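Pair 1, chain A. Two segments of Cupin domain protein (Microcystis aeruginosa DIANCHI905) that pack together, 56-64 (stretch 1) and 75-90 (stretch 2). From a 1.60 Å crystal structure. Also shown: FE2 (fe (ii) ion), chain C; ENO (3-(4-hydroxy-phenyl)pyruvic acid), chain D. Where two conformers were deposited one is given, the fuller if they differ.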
# COMPACT_ATOMS: atom_id res chain seq x y z
N GLY A 56 11.68 9.05 -0.73
CA GLY A 56 12.61 9.04 -1.86
C GLY A 56 11.90 9.29 -3.18
O GLY A 56 10.94 10.04 -3.24
N GLU A 57 12.39 8.65 -4.24
CA GLU A 57 11.86 8.83 -5.59
C GLU A 57 12.20 7.55 -6.36
O GLU A 57 13.11 6.80 -5.97
CB GLU A 57 12.47 10.06 -6.27
CG GLU A 57 11.82 10.47 -7.57
CD GLU A 57 12.54 11.62 -8.26
OE1 GLU A 57 13.41 12.27 -7.64
OE2 GLU A 57 12.25 11.86 -9.45
N LEU A 58 11.43 7.29 -7.40
CA LEU A 58 11.65 6.12 -8.23
C LEU A 58 11.29 6.47 -9.66
O LEU A 58 10.46 7.36 -9.90
CB LEU A 58 10.81 4.96 -7.70
CG LEU A 58 11.20 3.51 -7.95
CD1 LEU A 58 12.63 3.20 -7.52
CD2 LEU A 58 10.21 2.60 -7.23
N GLU A 59 11.95 5.82 -10.61
CA GLU A 59 11.59 5.92 -12.01
C GLU A 59 11.10 4.56 -12.46
O GLU A 59 11.80 3.54 -12.31
CB GLU A 59 12.79 6.33 -12.86
CG GLU A 59 13.23 7.76 -12.63
CD GLU A 59 14.42 8.14 -13.48
OE1 GLU A 59 15.27 7.26 -13.76
OE2 GLU A 59 14.51 9.32 -13.86
N LEU A 60 9.89 4.56 -13.01
CA LEU A 60 9.24 3.37 -13.55
C LEU A 60 9.54 3.21 -15.05
O LEU A 60 9.32 4.13 -15.85
CB LEU A 60 7.73 3.47 -13.32
CG LEU A 60 6.83 2.43 -14.01
CD1 LEU A 60 7.01 1.07 -13.38
CD2 LEU A 60 5.37 2.86 -13.93
N TYR A 61 10.02 2.02 -15.42
CA TYR A 61 10.27 1.64 -16.81
C TYR A 61 9.21 0.63 -17.18
O TYR A 61 9.18 -0.49 -16.66
CB TYR A 61 11.66 1.02 -16.92
CG TYR A 61 12.78 2.03 -16.86
CD1 TYR A 61 13.57 2.29 -17.97
CD2 TYR A 61 13.05 2.73 -15.69
CE1 TYR A 61 14.61 3.22 -17.92
CE2 TYR A 61 14.07 3.66 -15.62
CZ TYR A 61 14.85 3.90 -16.74
OH TYR A 61 15.87 4.83 -16.67
N ILE A 62 8.31 1.04 -18.07
CA ILE A 62 7.15 0.23 -18.44
C ILE A 62 6.64 0.68 -19.80
O ILE A 62 6.66 1.87 -20.10
CB ILE A 62 6.05 0.33 -17.34
CG1 ILE A 62 5.04 -0.81 -17.47
CG2 ILE A 62 5.38 1.69 -17.36
CD1 ILE A 62 4.10 -0.92 -16.29
N LYS A 63 6.22 -0.26 -20.64
CA LYS A 63 5.71 0.06 -21.98
C LYS A 63 6.60 1.06 -22.75
O LYS A 63 6.10 2.05 -23.29
CB LYS A 63 4.28 0.61 -21.89
CG LYS A 63 3.34 -0.27 -21.08
CD LYS A 63 1.88 0.10 -21.30
CE LYS A 63 0.97 -0.79 -20.45
NZ LYS A 63 -0.46 -0.37 -20.50
N ASP A 64 7.90 0.80 -22.77
CA ASP A 64 8.88 1.62 -23.52
C ASP A 64 8.89 3.11 -23.16
O ASP A 64 9.39 3.93 -23.93
CB ASP A 64 8.69 1.43 -25.04
CG ASP A 64 9.05 0.03 -25.51
N ILE A 75 1.04 6.23 -7.88
CA ILE A 75 0.98 4.79 -7.75
C ILE A 75 1.29 4.18 -9.13
O ILE A 75 0.72 4.55 -10.15
CB ILE A 75 -0.33 4.31 -7.05
CG1 ILE A 75 -1.31 3.60 -7.97
CG2 ILE A 75 -1.03 5.43 -6.28
CD1 ILE A 75 -1.26 2.11 -7.80
N HIS A 76 2.26 3.27 -9.14
CA HIS A 76 2.59 2.56 -10.38
C HIS A 76 1.63 1.38 -10.52
O HIS A 76 1.21 0.80 -9.52
CB HIS A 76 4.07 2.12 -10.44
CG HIS A 76 4.41 0.93 -9.60
ND1 HIS A 76 4.96 1.04 -8.35
CD2 HIS A 76 4.29 -0.40 -9.85
CE1 HIS A 76 5.16 -0.17 -7.85
NE2 HIS A 76 4.76 -1.06 -8.74
N VAL A 77 1.30 1.03 -11.76
CA VAL A 77 0.35 -0.04 -12.04
C VAL A 77 0.93 -0.91 -13.16
O VAL A 77 1.10 -0.46 -14.29
CB VAL A 77 -1.03 0.52 -12.47
CG1 VAL A 77 -2.05 -0.59 -12.65
CG2 VAL A 77 -1.54 1.54 -11.45
N ALA A 78 1.25 -2.16 -12.82
CA ALA A 78 1.78 -3.12 -13.79
C ALA A 78 0.82 -4.31 -13.86
O ALA A 78 0.79 -5.15 -12.95
CB ALA A 78 3.16 -3.59 -13.37
N ASP A 79 0.02 -4.36 -14.93
CA ASP A 79 -0.92 -5.46 -15.11
C ASP A 79 -0.19 -6.78 -15.36
O ASP A 79 1.03 -6.80 -15.49
CB ASP A 79 -1.89 -5.15 -16.24
CG ASP A 79 -2.93 -4.09 -15.85
OD1 ASP A 79 -3.09 -3.77 -14.64
OD2 ASP A 79 -3.60 -3.58 -16.76
N ALA A 80 -0.94 -7.88 -15.42
CA ALA A 80 -0.37 -9.23 -15.50
C ALA A 80 0.63 -9.36 -16.63
O ALA A 80 0.33 -8.99 -17.77
CB ALA A 80 -1.48 -10.26 -15.67
N ASN A 81 1.83 -9.85 -16.31
CA ASN A 81 2.90 -10.09 -17.29
C ASN A 81 3.37 -8.87 -18.09
O ASN A 81 4.02 -9.03 -19.13
CB ASN A 81 2.50 -11.23 -18.23
CG ASN A 81 2.33 -12.54 -17.50
OD1 ASN A 81 1.24 -13.09 -17.45
ND2 ASN A 81 3.42 -13.03 -16.90
N VAL A 82 3.06 -7.67 -17.61
CA VAL A 82 3.56 -6.45 -18.23
C VAL A 82 4.97 -6.25 -17.70
O VAL A 82 5.17 -6.21 -16.48
CB VAL A 82 2.68 -5.23 -17.91
CG1 VAL A 82 3.32 -3.93 -18.41
CG2 VAL A 82 1.30 -5.41 -18.51
N SER A 83 5.94 -6.14 -18.61
CA SER A 83 7.33 -5.98 -18.20
C SER A 83 7.52 -4.64 -17.49
O SER A 83 7.10 -3.61 -17.99
CB SER A 83 8.27 -6.07 -19.40
OG SER A 83 8.37 -7.42 -19.84
N HIS A 84 8.14 -4.68 -16.32
CA HIS A 84 8.38 -3.46 -15.55
C HIS A 84 9.71 -3.51 -14.84
O HIS A 84 10.11 -4.56 -14.31
CB HIS A 84 7.25 -3.20 -14.57
CG HIS A 84 6.99 -4.32 -13.62
ND1 HIS A 84 6.28 -5.44 -13.96
CD2 HIS A 84 7.32 -4.47 -12.31
CE1 HIS A 84 6.20 -6.25 -12.92
NE2 HIS A 84 6.83 -5.67 -11.90
N GLY A 85 10.38 -2.37 -14.82
CA GLY A 85 11.66 -2.21 -14.11
C GLY A 85 11.69 -0.85 -13.45
O GLY A 85 10.76 -0.06 -13.62
N PHE A 86 12.77 -0.58 -12.71
CA PHE A 86 12.90 0.65 -11.95
C PHE A 86 14.34 1.14 -11.89
O PHE A 86 15.29 0.35 -11.94
CB PHE A 86 12.42 0.46 -10.51
CG PHE A 86 10.99 0.00 -10.39
CD1 PHE A 86 9.94 0.92 -10.39
CD2 PHE A 86 10.69 -1.35 -10.24
CE1 PHE A 86 8.63 0.50 -10.27
CE2 PHE A 86 9.38 -1.78 -10.12
CZ PHE A 86 8.34 -0.85 -10.13
N VAL A 87 14.50 2.45 -11.76
CA VAL A 87 15.75 3.05 -11.33
C VAL A 87 15.46 3.95 -10.14
O VAL A 87 14.49 4.70 -10.14
CB VAL A 87 16.40 3.90 -12.45
CG1 VAL A 87 17.56 4.73 -11.90
CG2 VAL A 87 16.85 3.00 -13.60
N ASN A 88 16.29 3.87 -9.12
CA ASN A 88 16.29 4.86 -8.05
C ASN A 88 17.19 6.02 -8.49
O ASN A 88 18.42 5.85 -8.54
CB ASN A 88 16.77 4.24 -6.74
CG ASN A 88 16.85 5.26 -5.61
OD1 ASN A 88 16.51 6.43 -5.78
ND2 ASN A 88 17.32 4.82 -4.46
N PRO A 89 16.60 7.19 -8.80
CA PRO A 89 17.38 8.31 -9.33
C PRO A 89 18.16 9.09 -8.26
O PRO A 89 18.91 10.02 -8.61
CB PRO A 89 16.30 9.21 -9.93
CG PRO A 89 15.14 9.00 -9.03
CD PRO A 89 15.16 7.54 -8.69
N LEU A 90 17.97 8.74 -6.98
CA LEU A 90 18.62 9.45 -5.89
C LEU A 90 19.72 8.64 -5.22
O LEU A 90 19.75 7.41 -5.29
CB LEU A 90 17.58 9.80 -4.81
CG LEU A 90 16.32 10.56 -5.19
CD1 LEU A 90 15.58 10.91 -3.91
CD2 LEU A 90 16.64 11.82 -5.97
FE FE2 C . 7.22 -6.85 -10.15
O4 ENO D . 8.29 -5.29 -9.23
C9 ENO D . 12.39 -6.12 -8.05
C8 ENO D . 13.45 -6.55 -8.84
C7 ENO D . 13.47 -6.28 -10.21
C6 ENO D . 12.42 -5.57 -10.78
C5 ENO D . 11.36 -5.13 -9.99
C4 ENO D . 11.34 -5.40 -8.62
O3 ENO D . 14.50 -6.71 -10.99
C3 ENO D . 10.16 -4.93 -7.79
C2 ENO D . 8.93 -5.69 -8.25
C1 ENO D . 8.51 -6.91 -7.56
O2 ENO D . 8.94 -7.19 -6.41
O1 ENO D . 7.72 -7.67 -8.16
O HOH W 1 15.06 7.37 -3.51
O HOH W 2 6.23 -3.07 -20.43
O HOH W 3 -1.98 -1.22 -18.23

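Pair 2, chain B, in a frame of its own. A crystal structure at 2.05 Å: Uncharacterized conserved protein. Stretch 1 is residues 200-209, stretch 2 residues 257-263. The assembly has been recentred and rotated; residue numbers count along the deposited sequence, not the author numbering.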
# COMPACT_ATOMS: atom_id res chain seq x y z
N ASP B 200 -25.66 10.92 23.92
CA ASP B 200 -26.71 10.16 24.60
C ASP B 200 -28.07 10.45 23.98
O ASP B 200 -29.04 9.73 24.24
CB ASP B 200 -26.76 10.47 26.10
CG ASP B 200 -25.51 10.00 26.82
OD1 ASP B 200 -24.99 8.93 26.45
OD2 ASP B 200 -25.07 10.70 27.76
N ASP B 201 -28.16 11.51 23.19
CA ASP B 201 -29.42 11.79 22.52
C ASP B 201 -29.54 10.77 21.40
O ASP B 201 -28.60 10.02 21.10
CB ASP B 201 -29.44 13.20 21.92
CG ASP B 201 -29.96 14.26 22.90
OD1 ASP B 201 -31.03 14.04 23.51
OD2 ASP B 201 -29.30 15.31 23.05
N VAL B 202 -30.71 10.73 20.78
CA VAL B 202 -30.95 9.82 19.67
C VAL B 202 -31.49 10.69 18.55
O VAL B 202 -32.39 11.50 18.76
CB VAL B 202 -31.99 8.74 20.03
CG1 VAL B 202 -32.41 7.99 18.79
CG2 VAL B 202 -31.40 7.77 21.04
N VAL B 203 -30.93 10.52 17.36
CA VAL B 203 -31.38 11.30 16.22
C VAL B 203 -31.81 10.37 15.10
O VAL B 203 -31.56 9.16 15.15
CB VAL B 203 -30.26 12.24 15.70
CG1 VAL B 203 -29.79 13.16 16.83
CG2 VAL B 203 -29.09 11.43 15.17
N ARG B 204 -32.44 10.95 14.09
CA ARG B 204 -32.90 10.19 12.94
C ARG B 204 -32.01 10.46 11.73
O ARG B 204 -31.78 11.62 11.35
CB ARG B 204 -34.36 10.52 12.63
CG ARG B 204 -35.36 9.81 13.55
CD ARG B 204 -36.80 10.14 13.17
NE ARG B 204 -37.77 9.31 13.90
CZ ARG B 204 -38.00 8.02 13.66
NH1 ARG B 204 -37.33 7.39 12.70
NH2 ARG B 204 -38.89 7.36 14.38
N VAL B 205 -31.51 9.39 11.13
CA VAL B 205 -30.66 9.51 9.96
C VAL B 205 -31.51 9.10 8.76
O VAL B 205 -32.04 7.99 8.72
CB VAL B 205 -29.44 8.57 10.07
CG1 VAL B 205 -28.59 8.68 8.82
CG2 VAL B 205 -28.63 8.91 11.31
N ARG B 206 -31.65 10.01 7.80
CA ARG B 206 -32.45 9.71 6.63
C ARG B 206 -31.62 9.59 5.36
O ARG B 206 -30.94 10.53 4.97
CB ARG B 206 -33.54 10.78 6.44
CG ARG B 206 -34.70 10.31 5.58
CD ARG B 206 -35.67 11.43 5.26
NE ARG B 206 -35.05 12.48 4.47
CZ ARG B 206 -35.71 13.46 3.87
NH1 ARG B 206 -37.03 13.54 3.98
NH2 ARG B 206 -35.05 14.38 3.17
N VAL B 207 -31.69 8.42 4.73
CA VAL B 207 -30.98 8.17 3.48
C VAL B 207 -32.03 7.78 2.45
O VAL B 207 -32.70 6.76 2.59
CB VAL B 207 -29.95 7.01 3.62
CG1 VAL B 207 -28.79 7.44 4.51
CG2 VAL B 207 -30.61 5.78 4.21
N GLY B 208 -32.18 8.61 1.43
CA GLY B 208 -33.18 8.34 0.40
C GLY B 208 -34.57 8.24 0.99
O GLY B 208 -35.12 9.23 1.48
N ARG B 209 -35.15 7.04 0.95
CA ARG B 209 -36.49 6.81 1.47
C ARG B 209 -36.48 6.12 2.84
O ARG B 209 -37.54 5.90 3.43
CB ARG B 209 -37.28 5.94 0.49
CG ARG B 209 -37.44 6.53 -0.90
CD ARG B 209 -38.42 7.69 -0.91
NE ARG B 209 -38.74 8.12 -2.27
CZ ARG B 209 -39.65 9.05 -2.56
NH1 ARG B 209 -40.33 9.65 -1.60
NH2 ARG B 209 -39.88 9.37 -3.83
N ASP B 257 -24.19 10.43 -2.01
CA ASP B 257 -25.59 10.33 -1.62
C ASP B 257 -26.00 11.39 -0.60
O ASP B 257 -25.26 11.69 0.34
CB ASP B 257 -25.89 8.94 -1.05
CG ASP B 257 -25.85 7.86 -2.11
OD1 ASP B 257 -25.42 8.15 -3.24
OD2 ASP B 257 -26.26 6.72 -1.80
N GLU B 258 -27.19 11.95 -0.79
CA GLU B 258 -27.71 12.97 0.11
C GLU B 258 -28.04 12.31 1.44
O GLU B 258 -28.52 11.19 1.48
CB GLU B 258 -29.00 13.59 -0.45
CG GLU B 258 -28.80 14.46 -1.68
CD GLU B 258 -30.09 15.16 -2.11
OE1 GLU B 258 -30.05 15.93 -3.09
OE2 GLU B 258 -31.13 14.94 -1.46
N ILE B 259 -27.77 13.01 2.53
CA ILE B 259 -28.07 12.45 3.83
C ILE B 259 -28.66 13.53 4.74
O ILE B 259 -28.20 14.67 4.74
CB ILE B 259 -26.80 11.82 4.48
CG1 ILE B 259 -27.21 10.94 5.66
CG2 ILE B 259 -25.84 12.91 4.92
CD1 ILE B 259 -26.06 10.09 6.19
N GLU B 260 -29.68 13.16 5.49
CA GLU B 260 -30.35 14.08 6.38
C GLU B 260 -30.35 13.55 7.80
O GLU B 260 -30.55 12.35 8.02
CB GLU B 260 -31.78 14.30 5.90
CG GLU B 260 -32.71 14.92 6.92
CD GLU B 260 -34.14 15.00 6.42
OE1 GLU B 260 -34.38 15.73 5.43
OE2 GLU B 260 -35.02 14.34 7.01
N ILE B 261 -30.12 14.43 8.76
CA ILE B 261 -30.09 14.05 10.16
C ILE B 261 -31.04 14.95 10.96
O ILE B 261 -30.75 16.12 11.20
CB ILE B 261 -28.67 14.17 10.72
CG1 ILE B 261 -27.72 13.32 9.86
CG2 ILE B 261 -28.63 13.69 12.16
CD1 ILE B 261 -26.27 13.65 10.05
N CYS B 262 -32.18 14.38 11.36
CA CYS B 262 -33.20 15.09 12.12
C CYS B 262 -33.01 14.98 13.62
O CYS B 262 -32.63 13.93 14.14
CB CYS B 262 -34.59 14.57 11.77
SG CYS B 262 -35.18 14.97 10.12
N ARG B 263 -33.31 16.08 14.32
CA ARG B 263 -33.20 16.12 15.77
C ARG B 263 -34.29 15.20 16.32
O ARG B 263 -35.27 14.96 15.59
CB ARG B 263 -33.44 17.56 16.26
CG ARG B 263 -32.51 18.04 17.37
CD ARG B 263 -32.81 17.40 18.72
NE ARG B 263 -32.41 15.99 18.77
CZ ARG B 263 -32.48 15.23 19.86
NH1 ARG B 263 -32.94 15.73 21.00
NH2 ARG B 263 -32.10 13.97 19.80
OXT ARG B 263 -34.15 14.74 17.48
O HOH W 4 -32.47 12.56 21.84
O HOH W 5 -31.83 11.74 2.38
O HOH W 6 -29.60 9.44 0.04

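Where pair 1 places a glycine, pair 2 places a buried glutamate, and the two antiparallel ladders differ most sharply there. Gly A85 and Glu B260 occupy matched positions, as do their cross-strand partners Tyr A61 and Arg B206. In pair 1 the Tyr A61 ring has no side chain opposite it; it leans along the neighbouring strand instead, with CE2 3.5 Å from CG2 of Val A87 and the carbonyl oxygen of Gly A85 at the ring edge. In pair 2 both members carry charge, and NH2 of Arg B206 lies 2.7 Å from OE1 of Glu B260. That oxygen sits over one face of the guanidinium, so the salt bridge rests on charge attraction alone, with no N-H directed at it.

Beneath this difference the backbone is nearly the same. Fourteen central residues superpose with an RMSD of 0.7 Å, and the strands run antiparallel at 153° in pair 1 and 162° in pair 2, their axes approaching to 4.6 Å in each. Four backbone hydrogen bonds hold each register. Tyr A61 N donates to Gly A85 O (2.8 Å) and Gly A85 N returns the bond to Tyr A61 O (2.9 Å); Arg B206 N to Glu B260 O (2.6 Å) and Glu B260 N to Arg B206 O (3.0 Å) reproduce the motif. A second reciprocal pair joins Glu A59 to Val A87, and Arg B204 to Cys B262.

The other face, bearing Leu A60 and Phe A86 in pair 1 and Val B205 and Ile B261 in pair 2, is apolar around these matched positions, but the packing differs in scale. Phe A86 receives Leu A58 (CD2 to CD1 of Phe A86, 3.6 Å) and Leu A60 (CD1 to CE1 of Phe A86, 3.6 Å). With smaller residues, Val B203 CG2 meets Ile B261 CG2 at 3.8 Å, while Val B205 CG1 reaches diagonally to Ile B259 CD1 at 3.9 Å. The match of His A84 with Ile B259 adds a chemical contrast: the histidine binds the iron through NE2 at 2.1 Å, with ND1 donating to Val A82 O (2.9 Å), whereas the isoleucine contributes hydrocarbon.

At the far end, Asn A88 coincides with Arg B263. Asn A88 OD1 accepts from Leu A90 N (3.0 Å), while Arg B263, the C-terminal residue, makes a salt bridge across to Asp B201, NH1 to OD1 of Asp B201 3.6 Å. A shared ladder of backbone hydrogen bonds thus fixes the register and leaves each face to its own chemistry.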